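Local coordinates for amidohydrolase (Pseudomonas aeruginosa, PDB 2I5G), which probably hydrolyses dipeptides as a metal-dependent dipeptidase of the M19 (membrane or renal dipeptidase) family, a TIM-barrel amidohydrolase, at residues A[123-127]-A[138-144]; A[115-121]-A[154-160]; A[145-149]-A[171-175]. The protein carries 2 engineered substitutions. All coordinates share one frame. Residues are numbered along the deposited sequence.

Contact 1. Residues A[123-127]-A[138-144]; sequences QNLVG and SGFGREI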
loop_
_atom_site.group_PDB
_atom_site.type_symbol
_atom_site.label_atom_id
_atom_site.label_comp_id
_atom_site.label_asym_id
_atom_site.label_seq_id
_atom_site.Cartn_x
_atom_site.Cartn_y
_atom_site.Cartn_z
ATOM N N GLN A 123 1.167 -5.975 -4.282
ATOM C CA GLN A 123 0.908 -5.518 -2.919
ATOM C C GLN A 123 0.053 -4.254 -2.812
ATOM O O GLN A 123 0.264 -3.271 -3.521
ATOM C CB GLN A 123 2.226 -5.325 -2.167
ATOM C CG GLN A 123 2.061 -4.970 -0.701
ATOM C CD GLN A 123 3.350 -5.143 0.084
ATOM O OE1 GLN A 123 3.860 -6.257 0.222
ATOM N NE2 GLN A 123 3.887 -4.039 0.599
ATOM N N ASN A 124 -0.905 -4.313 -1.891
ATOM C CA ASN A 124 -1.869 -3.249 -1.604
ATOM C C ASN A 124 -1.543 -2.672 -0.232
ATOM O O ASN A 124 -0.446 -2.866 0.289
ATOM C CB ASN A 124 -3.269 -3.867 -1.532
ATOM C CG ASN A 124 -4.258 -3.172 -2.413
ATOM O OD1 ASN A 124 -5.404 -3.608 -2.546
ATOM N ND2 ASN A 124 -3.829 -2.078 -3.028
ATOM N N LEU A 125 -2.500 -1.952 0.344
ATOM C CA LEU A 125 -2.332 -1.442 1.697
ATOM C C LEU A 125 -3.022 -2.496 2.567
ATOM O O LEU A 125 -2.775 -2.575 3.769
ATOM C CB LEU A 125 -3.037 -0.093 1.914
ATOM C CG LEU A 125 -2.448 1.207 1.367
ATOM C CD1 LEU A 125 -3.305 2.369 1.829
ATOM C CD2 LEU A 125 -1.025 1.388 1.842
ATOM N N VAL A 126 -3.881 -3.312 1.947
ATOM C CA VAL A 126 -4.616 -4.339 2.687
ATOM C C VAL A 126 -4.061 -5.761 2.575
ATOM O O VAL A 126 -4.111 -6.530 3.533
ATOM C CB VAL A 126 -6.110 -4.350 2.282
ATOM C CG1 VAL A 126 -6.656 -2.932 2.314
ATOM C CG2 VAL A 126 -6.291 -4.960 0.912
ATOM N N GLY A 127 -3.532 -6.109 1.411
ATOM C CA GLY A 127 -2.974 -7.435 1.224
ATOM C C GLY A 127 -2.043 -7.428 0.032
ATOM O O GLY A 127 -1.507 -6.382 -0.325
ATOM N N SER A 138 -2.885 -7.586 5.787
ATOM C CA SER A 138 -2.268 -6.621 6.695
ATOM C C SER A 138 -3.237 -6.227 7.795
ATOM O O SER A 138 -4.408 -6.593 7.750
ATOM C CB SER A 138 -1.833 -5.362 5.935
ATOM O OG SER A 138 -2.919 -4.470 5.751
ATOM N N GLY A 139 -2.744 -5.483 8.783
ATOM C CA GLY A 139 -3.603 -5.042 9.864
ATOM C C GLY A 139 -4.716 -4.169 9.312
ATOM O O GLY A 139 -5.898 -4.413 9.578
ATOM N N PHE A 140 -4.337 -3.151 8.535
ATOM C CA PHE A 140 -5.298 -2.236 7.929
ATOM C C PHE A 140 -6.331 -3.027 7.125
ATOM O O PHE A 140 -7.515 -2.678 7.088
ATOM C CB PHE A 140 -4.571 -1.249 7.022
ATOM C CG PHE A 140 -5.452 -0.169 6.469
ATOM C CD1 PHE A 140 -6.030 0.776 7.310
ATOM C CD2 PHE A 140 -5.695 -0.083 5.102
ATOM C CE1 PHE A 140 -6.838 1.796 6.795
ATOM C CE2 PHE A 140 -6.505 0.936 4.577
ATOM C CZ PHE A 140 -7.074 1.874 5.427
ATOM N N GLY A 141 -5.876 -4.102 6.486
ATOM C CA GLY A 141 -6.774 -4.934 5.706
ATOM C C GLY A 141 -7.876 -5.581 6.532
ATOM O O GLY A 141 -8.991 -5.760 6.052
ATOM N N ARG A 142 -7.578 -5.936 7.776
ATOM C CA ARG A 142 -8.580 -6.561 8.628
ATOM C C ARG A 142 -9.643 -5.540 9.013
ATOM O O ARG A 142 -10.791 -5.897 9.285
ATOM C CB ARG A 142 -7.937 -7.129 9.893
ATOM C CG ARG A 142 -6.804 -8.097 9.634
ATOM C CD ARG A 142 -6.288 -8.664 10.942
ATOM N NE ARG A 142 -7.211 -9.646 11.504
ATOM C CZ ARG A 142 -7.287 -10.913 11.105
ATOM N NH1 ARG A 142 -6.492 -11.361 10.140
ATOM N NH2 ARG A 142 -8.160 -11.737 11.672
ATOM N N GLU A 143 -9.258 -4.267 9.051
ATOM C CA GLU A 143 -10.210 -3.223 9.389
ATOM C C GLU A 143 -11.088 -2.983 8.172
ATOM O O GLU A 143 -12.282 -2.709 8.298
ATOM C CB GLU A 143 -9.493 -1.931 9.785
ATOM C CG GLU A 143 -8.589 -2.075 10.999
ATOM C CD GLU A 143 -8.193 -0.737 11.608
ATOM O OE1 GLU A 143 -9.068 -0.072 12.204
ATOM O OE2 GLU A 143 -7.006 -0.355 11.489
ATOM N N ILE A 144 -10.495 -3.094 6.987
ATOM C CA ILE A 144 -11.262 -2.901 5.768
ATOM C C ILE A 144 -12.269 -4.030 5.590
ATOM O O ILE A 144 -13.406 -3.788 5.210
ATOM C CB ILE A 144 -10.350 -2.814 4.524
ATOM C CG1 ILE A 144 -9.553 -1.512 4.552
ATOM C CG2 ILE A 144 -11.192 -2.833 3.257
ATOM C CD1 ILE A 144 -10.417 -0.254 4.433
#

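Contact 2. Residues A[115-121]-A[154-160]; sequences IVQMCYN and MCDLSHV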
loop_
_atom_site.group_PDB
_atom_site.type_symbol
_atom_site.label_atom_id
_atom_site.label_comp_id
_atom_site.label_asym_id
_atom_site.label_seq_id
_atom_site.Cartn_x
_atom_site.Cartn_y
_atom_site.Cartn_z
ATOM N N ILE A 115 -19.418 -4.798 -4.871
ATOM C CA ILE A 115 -18.419 -5.855 -4.827
ATOM C C ILE A 115 -17.030 -5.236 -4.956
ATOM O O ILE A 115 -16.790 -4.394 -5.819
ATOM C CB ILE A 115 -18.633 -6.884 -5.968
ATOM C CG1 ILE A 115 -20.055 -7.442 -5.900
ATOM C CG2 ILE A 115 -17.631 -8.030 -5.836
ATOM C CD1 ILE A 115 -20.353 -8.537 -6.909
ATOM N N VAL A 116 -16.115 -5.648 -4.091
ATOM C CA VAL A 116 -14.772 -5.106 -4.143
ATOM C C VAL A 116 -13.719 -6.183 -3.989
ATOM O O VAL A 116 -13.751 -6.960 -3.042
ATOM C CB VAL A 116 -14.559 -4.052 -3.042
ATOM C CG1 VAL A 116 -13.135 -3.540 -3.072
ATOM C CG2 VAL A 116 -15.532 -2.904 -3.238
ATOM N N GLN A 117 -12.791 -6.229 -4.937
ATOM C CA GLN A 117 -11.704 -7.190 -4.887
ATOM C C GLN A 117 -10.696 -6.600 -3.904
ATOM O O GLN A 117 -10.446 -5.391 -3.921
ATOM C CB GLN A 117 -11.073 -7.348 -6.274
ATOM C CG GLN A 117 -10.125 -8.520 -6.382
ATOM C CD GLN A 117 -9.711 -8.815 -7.812
ATOM O OE1 GLN A 117 -9.664 -9.974 -8.222
ATOM N NE2 GLN A 117 -9.397 -7.772 -8.574
HETATM N N MSE A 118 -10.130 -7.443 -3.047
HETATM C CA MSE A 118 -9.174 -6.982 -2.046
HETATM C C MSE A 118 -7.891 -6.404 -2.626
HETATM O O MSE A 118 -7.431 -5.348 -2.201
HETATM C CB MSE A 118 -8.832 -8.121 -1.086
HETATM C CG MSE A 118 -9.210 -7.840 0.357
HETATM SE SE MSE A 118 -11.011 -7.154 0.507
HETATM C CE MSE A 118 -11.897 -8.580 -0.430
ATOM N N CYS A 119 -7.311 -7.093 -3.599
ATOM C CA CYS A 119 -6.071 -6.631 -4.195
ATOM C C CYS A 119 -6.080 -6.905 -5.684
ATOM O O CYS A 119 -6.986 -7.569 -6.194
ATOM C CB CYS A 119 -4.888 -7.361 -3.564
ATOM S SG CYS A 119 -4.865 -7.344 -1.750
ATOM N N TYR A 120 -5.064 -6.397 -6.377
ATOM C CA TYR A 120 -4.943 -6.611 -7.811
ATOM C C TYR A 120 -3.510 -6.924 -8.229
ATOM O O TYR A 120 -2.711 -6.019 -8.457
ATOM C CB TYR A 120 -5.430 -5.387 -8.589
ATOM C CG TYR A 120 -5.633 -5.692 -10.056
ATOM C CD1 TYR A 120 -6.751 -6.415 -10.487
ATOM C CD2 TYR A 120 -4.678 -5.328 -11.004
ATOM C CE1 TYR A 120 -6.912 -6.773 -11.822
ATOM C CE2 TYR A 120 -4.824 -5.682 -12.342
ATOM C CZ TYR A 120 -5.944 -6.407 -12.746
ATOM O OH TYR A 120 -6.092 -6.780 -14.070
ATOM N N ASN A 121 -3.196 -8.213 -8.311
ATOM C CA ASN A 121 -1.879 -8.692 -8.735
ATOM C C ASN A 121 -0.694 -8.425 -7.815
ATOM O O ASN A 121 0.096 -9.331 -7.550
ATOM C CB ASN A 121 -1.539 -8.142 -10.123
ATOM C CG ASN A 121 -2.627 -8.415 -11.139
ATOM O OD1 ASN A 121 -3.567 -9.179 -10.877
ATOM N ND2 ASN A 121 -2.508 -7.794 -12.316
HETATM N N MSE A 154 -19.439 -7.050 -0.798
HETATM C CA MSE A 154 -18.836 -8.369 -0.876
HETATM C C MSE A 154 -17.348 -8.361 -1.199
HETATM O O MSE A 154 -16.887 -7.596 -2.053
HETATM C CB MSE A 154 -19.586 -9.203 -1.906
HETATM C CG MSE A 154 -19.004 -10.579 -2.122
HETATM SE SE MSE A 154 -20.230 -11.728 -3.066
HETATM C CE MSE A 154 -19.708 -13.404 -2.251
ATOM N N CYS A 155 -16.607 -9.223 -0.505
ATOM C CA CYS A 155 -15.164 -9.363 -0.687
ATOM C C CYS A 155 -14.868 -10.299 -1.852
ATOM O O CYS A 155 -15.366 -11.427 -1.899
ATOM C CB CYS A 155 -14.524 -9.927 0.579
ATOM S SG CYS A 155 -14.669 -8.884 2.051
ATOM N N ASP A 156 -14.055 -9.825 -2.789
ATOM C CA ASP A 156 -13.684 -10.604 -3.964
ATOM C C ASP A 156 -12.194 -10.918 -3.862
ATOM O O ASP A 156 -11.407 -10.085 -3.393
ATOM C CB ASP A 156 -13.998 -9.806 -5.237
ATOM C CG ASP A 156 -13.696 -10.579 -6.510
ATOM O OD1 ASP A 156 -14.002 -11.791 -6.564
ATOM O OD2 ASP A 156 -13.166 -9.969 -7.464
ATOM N N LEU A 157 -11.808 -12.118 -4.300
ATOM C CA LEU A 157 -10.417 -12.547 -4.205
ATOM C C LEU A 157 -9.818 -13.177 -5.452
ATOM O O LEU A 157 -8.758 -13.801 -5.379
ATOM C CB LEU A 157 -10.274 -13.531 -3.049
ATOM C CG LEU A 157 -10.760 -13.067 -1.675
ATOM C CD1 LEU A 157 -10.901 -14.277 -0.777
ATOM C CD2 LEU A 157 -9.801 -12.041 -1.079
ATOM N N SER A 158 -10.469 -13.017 -6.597
ATOM C CA SER A 158 -9.950 -13.603 -7.835
ATOM C C SER A 158 -8.474 -13.293 -8.115
ATOM O O SER A 158 -7.708 -14.184 -8.479
ATOM C CB SER A 158 -10.795 -13.153 -9.036
ATOM O OG SER A 158 -12.104 -13.694 -8.971
ATOM N N HIS A 159 -8.082 -12.034 -7.939
ATOM C CA HIS A 159 -6.709 -11.603 -8.207
ATOM C C HIS A 159 -5.821 -11.528 -6.957
ATOM O O HIS A 159 -4.657 -11.128 -7.040
ATOM C CB HIS A 159 -6.730 -10.239 -8.921
ATOM C CG HIS A 159 -7.350 -10.274 -10.289
ATOM N ND1 HIS A 159 -6.612 -10.481 -11.436
ATOM C CD2 HIS A 159 -8.636 -10.131 -10.692
ATOM C CE1 HIS A 159 -7.416 -10.461 -12.486
ATOM N NE2 HIS A 159 -8.649 -10.250 -12.061
ATOM N N VAL A 160 -6.362 -11.917 -5.804
ATOM C CA VAL A 160 -5.588 -11.888 -4.566
ATOM C C VAL A 160 -4.771 -13.177 -4.395
ATOM O O VAL A 160 -5.204 -14.258 -4.796
ATOM C CB VAL A 160 -6.504 -11.696 -3.333
ATOM C CG1 VAL A 160 -5.659 -11.606 -2.067
ATOM C CG2 VAL A 160 -7.342 -10.437 -3.494
#

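Contact 3. Residues A[145-149]-A[171-175]; sequences VAEMN and ESKKP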
loop_
_atom_site.group_PDB
_atom_site.type_symbol
_atom_site.label_atom_id
_atom_site.label_comp_id
_atom_site.label_asym_id
_atom_site.label_seq_id
_atom_site.Cartn_x
_atom_site.Cartn_y
_atom_site.Cartn_z
ATOM N N VAL A 145 -11.863 -5.261 5.874
ATOM C CA VAL A 145 -12.782 -6.387 5.735
ATOM C C VAL A 145 -13.966 -6.175 6.659
ATOM O O VAL A 145 -15.119 -6.299 6.247
ATOM C CB VAL A 145 -12.116 -7.726 6.103
ATOM C CG1 VAL A 145 -13.158 -8.846 6.090
ATOM C CG2 VAL A 145 -11.002 -8.042 5.116
ATOM N N ALA A 146 -13.665 -5.849 7.914
ATOM C CA ALA A 146 -14.687 -5.599 8.921
ATOM C C ALA A 146 -15.721 -4.571 8.456
ATOM O O ALA A 146 -16.916 -4.863 8.445
ATOM C CB ALA A 146 -14.033 -5.133 10.214
ATOM N N GLU A 147 -15.270 -3.373 8.077
ATOM C CA GLU A 147 -16.193 -2.335 7.616
ATOM C C GLU A 147 -17.006 -2.799 6.408
ATOM O O GLU A 147 -18.191 -2.487 6.301
ATOM C CB GLU A 147 -15.451 -1.042 7.260
ATOM C CG GLU A 147 -16.384 0.083 6.786
ATOM C CD GLU A 147 -17.259 0.654 7.906
ATOM O OE1 GLU A 147 -17.631 -0.104 8.829
ATOM O OE2 GLU A 147 -17.592 1.858 7.860
HETATM N N MSE A 148 -16.375 -3.537 5.498
HETATM C CA MSE A 148 -17.076 -4.048 4.321
HETATM C C MSE A 148 -18.213 -4.987 4.741
HETATM O O MSE A 148 -19.270 -5.017 4.102
HETATM C CB MSE A 148 -16.105 -4.783 3.389
HETATM C CG MSE A 148 -15.168 -3.859 2.629
HETATM SE SE MSE A 148 -13.876 -4.772 1.488
HETATM C CE MSE A 148 -15.109 -5.459 0.166
ATOM N N ASN A 149 -17.999 -5.748 5.813
ATOM C CA ASN A 149 -19.024 -6.663 6.303
ATOM C C ASN A 149 -20.172 -5.869 6.905
ATOM O O ASN A 149 -21.338 -6.236 6.764
ATOM C CB ASN A 149 -18.467 -7.598 7.382
ATOM C CG ASN A 149 -17.502 -8.620 6.832
ATOM O OD1 ASN A 149 -17.510 -8.910 5.640
ATOM N ND2 ASN A 149 -16.677 -9.190 7.702
ATOM N N GLU A 171 -11.600 -14.303 8.034
ATOM C CA GLU A 171 -11.943 -13.067 8.737
ATOM C C GLU A 171 -13.348 -12.519 8.479
ATOM O O GLU A 171 -13.986 -11.998 9.392
ATOM C CB GLU A 171 -10.890 -11.998 8.400
ATOM C CG GLU A 171 -11.254 -10.547 8.725
ATOM C CD GLU A 171 -11.157 -10.214 10.200
ATOM O OE1 GLU A 171 -10.116 -10.521 10.820
ATOM O OE2 GLU A 171 -12.119 -9.626 10.738
ATOM N N SER A 172 -13.836 -12.630 7.247
ATOM C CA SER A 172 -15.162 -12.103 6.938
ATOM C C SER A 172 -16.258 -12.940 7.564
ATOM O O SER A 172 -16.149 -14.165 7.651
ATOM C CB SER A 172 -15.389 -12.041 5.430
ATOM O OG SER A 172 -15.616 -13.337 4.914
ATOM N N LYS A 173 -17.318 -12.264 7.989
ATOM C CA LYS A 173 -18.467 -12.914 8.614
ATOM C C LYS A 173 -19.566 -13.101 7.580
ATOM O O LYS A 173 -20.674 -13.544 7.886
ATOM C CB LYS A 173 -18.968 -12.064 9.780
ATOM C CG LYS A 173 -17.958 -11.978 10.907
ATOM C CD LYS A 173 -18.332 -10.946 11.934
ATOM C CE LYS A 173 -17.270 -10.907 13.007
ATOM N NZ LYS A 173 -17.508 -9.821 13.984
ATOM N N LYS A 174 -19.234 -12.749 6.345
ATOM C CA LYS A 174 -20.148 -12.864 5.225
ATOM C C LYS A 174 -19.386 -13.553 4.110
ATOM O O LYS A 174 -18.182 -13.340 3.943
ATOM C CB LYS A 174 -20.604 -11.480 4.759
ATOM C CG LYS A 174 -21.620 -10.806 5.667
ATOM C CD LYS A 174 -22.944 -11.560 5.678
ATOM C CE LYS A 174 -24.035 -10.697 6.286
ATOM N NZ LYS A 174 -25.389 -11.324 6.226
ATOM N N PRO A 175 -20.077 -14.389 3.327
ATOM C CA PRO A 175 -19.445 -15.111 2.225
ATOM C C PRO A 175 -18.584 -14.209 1.345
ATOM O O PRO A 175 -18.939 -13.059 1.089
ATOM C CB PRO A 175 -20.639 -15.679 1.463
ATOM C CG PRO A 175 -21.648 -15.896 2.541
ATOM C CD PRO A 175 -21.529 -14.635 3.351
#

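Contact 1. Residues A[123-127]-A[138-144]
This is a buried loop-to-helix contact at the N-terminal end of helix 139-151, where the loop that follows strand 113-117 turns back onto the helix start. Ser138 is the N-cap residue. Ser138 OG accepts a hydrogen bond from Gly141 N at 3.1 Å, the usual capping bond of a first helical turn. Ser138 OG also donates to Leu125 O at 2.7 Å. Next to it, Ser138 N donates to Val126 O at 2.8 Å in a nearly straight bond. Two consecutive loop carbonyls are thus both used by one residue.

Apolar packing flanks this polar patch. The backbones come nearest, CA to CA, at Val126 and Gly141 (Val126 CA to Gly141 CA, 3.8 Å), and Val126 CB is 3.5 Å from Gly141 CA. A CB on Gly141 would run into Val126 O. Val126 CG1 lies 3.9 Å from Ile144 CG1 and 4.1 Å from Phe140 CD2. Leu125 CB is 4.2 Å from Phe140 CD2, and Leu125 O sits at the edge of that ring.

The second subunit also reaches this region. Lys266 of the second subunit makes a cation-pi contact with Phe140, and Glu143 forms a salt bridge with Arg270 of the second subunit.

The serine hydroxyl acts as donor and acceptor at once, so capping the helix and fixing the loop to it are a single chemical arrangement.

Contact 2. Residues A[115-121]-A[154-160]
The side chain of Gln117 reaches past the strand end to the backbone of His159, and so extends the pairing of two strands into the loops that follow them. Gln117 OE1 accepts from His159 N at 2.6 Å, although the position of OE1 is less certain in the model. Gln117 NE2 bonds outside the segments, to Gln93 O. The His159 ring lies with one face toward Tyr120, and Tyr120 CE1 is 3.7 Å from His159 ND1. The two rings are oblique, with planes at 38° and centroids 4.7 Å apart. A weak hydrogen bond of 3.4 Å runs from His159 ND1 to Asn121 OD1. Elsewhere on the imidazole, His159 NE2 is hydrogen-bonded to His180.

Before these loops, strands 115-117 and 154-156 run parallel. Val116 N donates to Met154 O at 2.9 Å, Asp156 N to Val116 O at 2.9 Å, and Met118 N to Asp156 O at 3.0 Å. The two strands belong to a beta-alpha-beta unit with helix 139-151 between them, as expected for a TIM barrel. In that fold the active site lies at the C-terminal ends of the strands, where His159 and His180 meet.

Ile115, Gln117, Met154 and Asp156 project to one face of the sheet, and Asp156 OD1 accepts from Ser179 N. Val116 and Cys155 project to the other face, against Met148 of the helix. Past the strand, Met118 CB packs on Val160 CG2 at 3.7 Å and Leu157 CD2 at 4.0 Å. Leu157 to Val160 forms a type I turn, closed by Val160 N to Leu157 O at 3.1 Å.

Contact 3. Residues A[145-149]-A[171-175]
Helix 139-151 lies here against the loop that leaves helix 162-171, at the outer surface of the barrel. The helix offers two side chains one turn apart, Val145 and Asn149, and both CA-to-CB bonds point toward the loop. Their backbones are joined within the helix by Asn149 N to Val145 O at 3.0 Å.

Val145 is in the t rotamer. Val145 CG1 lies 3.7 Å from Glu171 CG and 3.9 Å from Ser172 CA. Glu171 has chi1 t and chi2 p, so its chain is bent, and its methylene carbon rests on the valine methyl. Its carboxylate forms a salt bridge with Arg142, about one turn earlier on the same helix as Val145.

Asn149 has chi1 m. Its amide end lies beside the Ser172-Lys173 backbone and near Lys174 CB, and Asn149 loses more surface to the other segment than Val145 does.

Ser172 is the first residue after helix 162-171 to leave helical geometry. With chi1 p, Ser172 OG donates to Lys174 O at 2.7 Å, which bridges Ser172 and Lys174 within the loop. Both lysines start with chi1 m and only their inner parts come near Asn149. Lys173 is extended from chi2 onward and its end leads away. Lys174 bends at chi2, and its NZ forms a salt bridge with Asp321 of helix 304-323.

The interface is therefore mixed: a small apolar patch and an amide lie against the loop, while Glu171 and Lys174 direct their charges to Arg142 and Asp321, outside the two segments.

From the N terminus, strand 113-117 opens contact 2 and runs into the loop of contact 1. Residues 123-127 open contact 1, and 138-144 close it at the start of helix 139-151, so contact 1 falls wholly between the two segments of contact 2. The helix continues into 145-149, which opens contact 3. Strand 154-156 next closes contact 2, and 171-175 closes contact 3 after helix 162-171. Contacts 2 and 3 therefore cross, while contacts 1 and 3 follow in series along one helix. Met148 of contact 3 meets Val116 and Met118 of contact 2. Together the contacts bind helix 139-151 to the preceding loop, the barrel strands and the loop after helix 162-171.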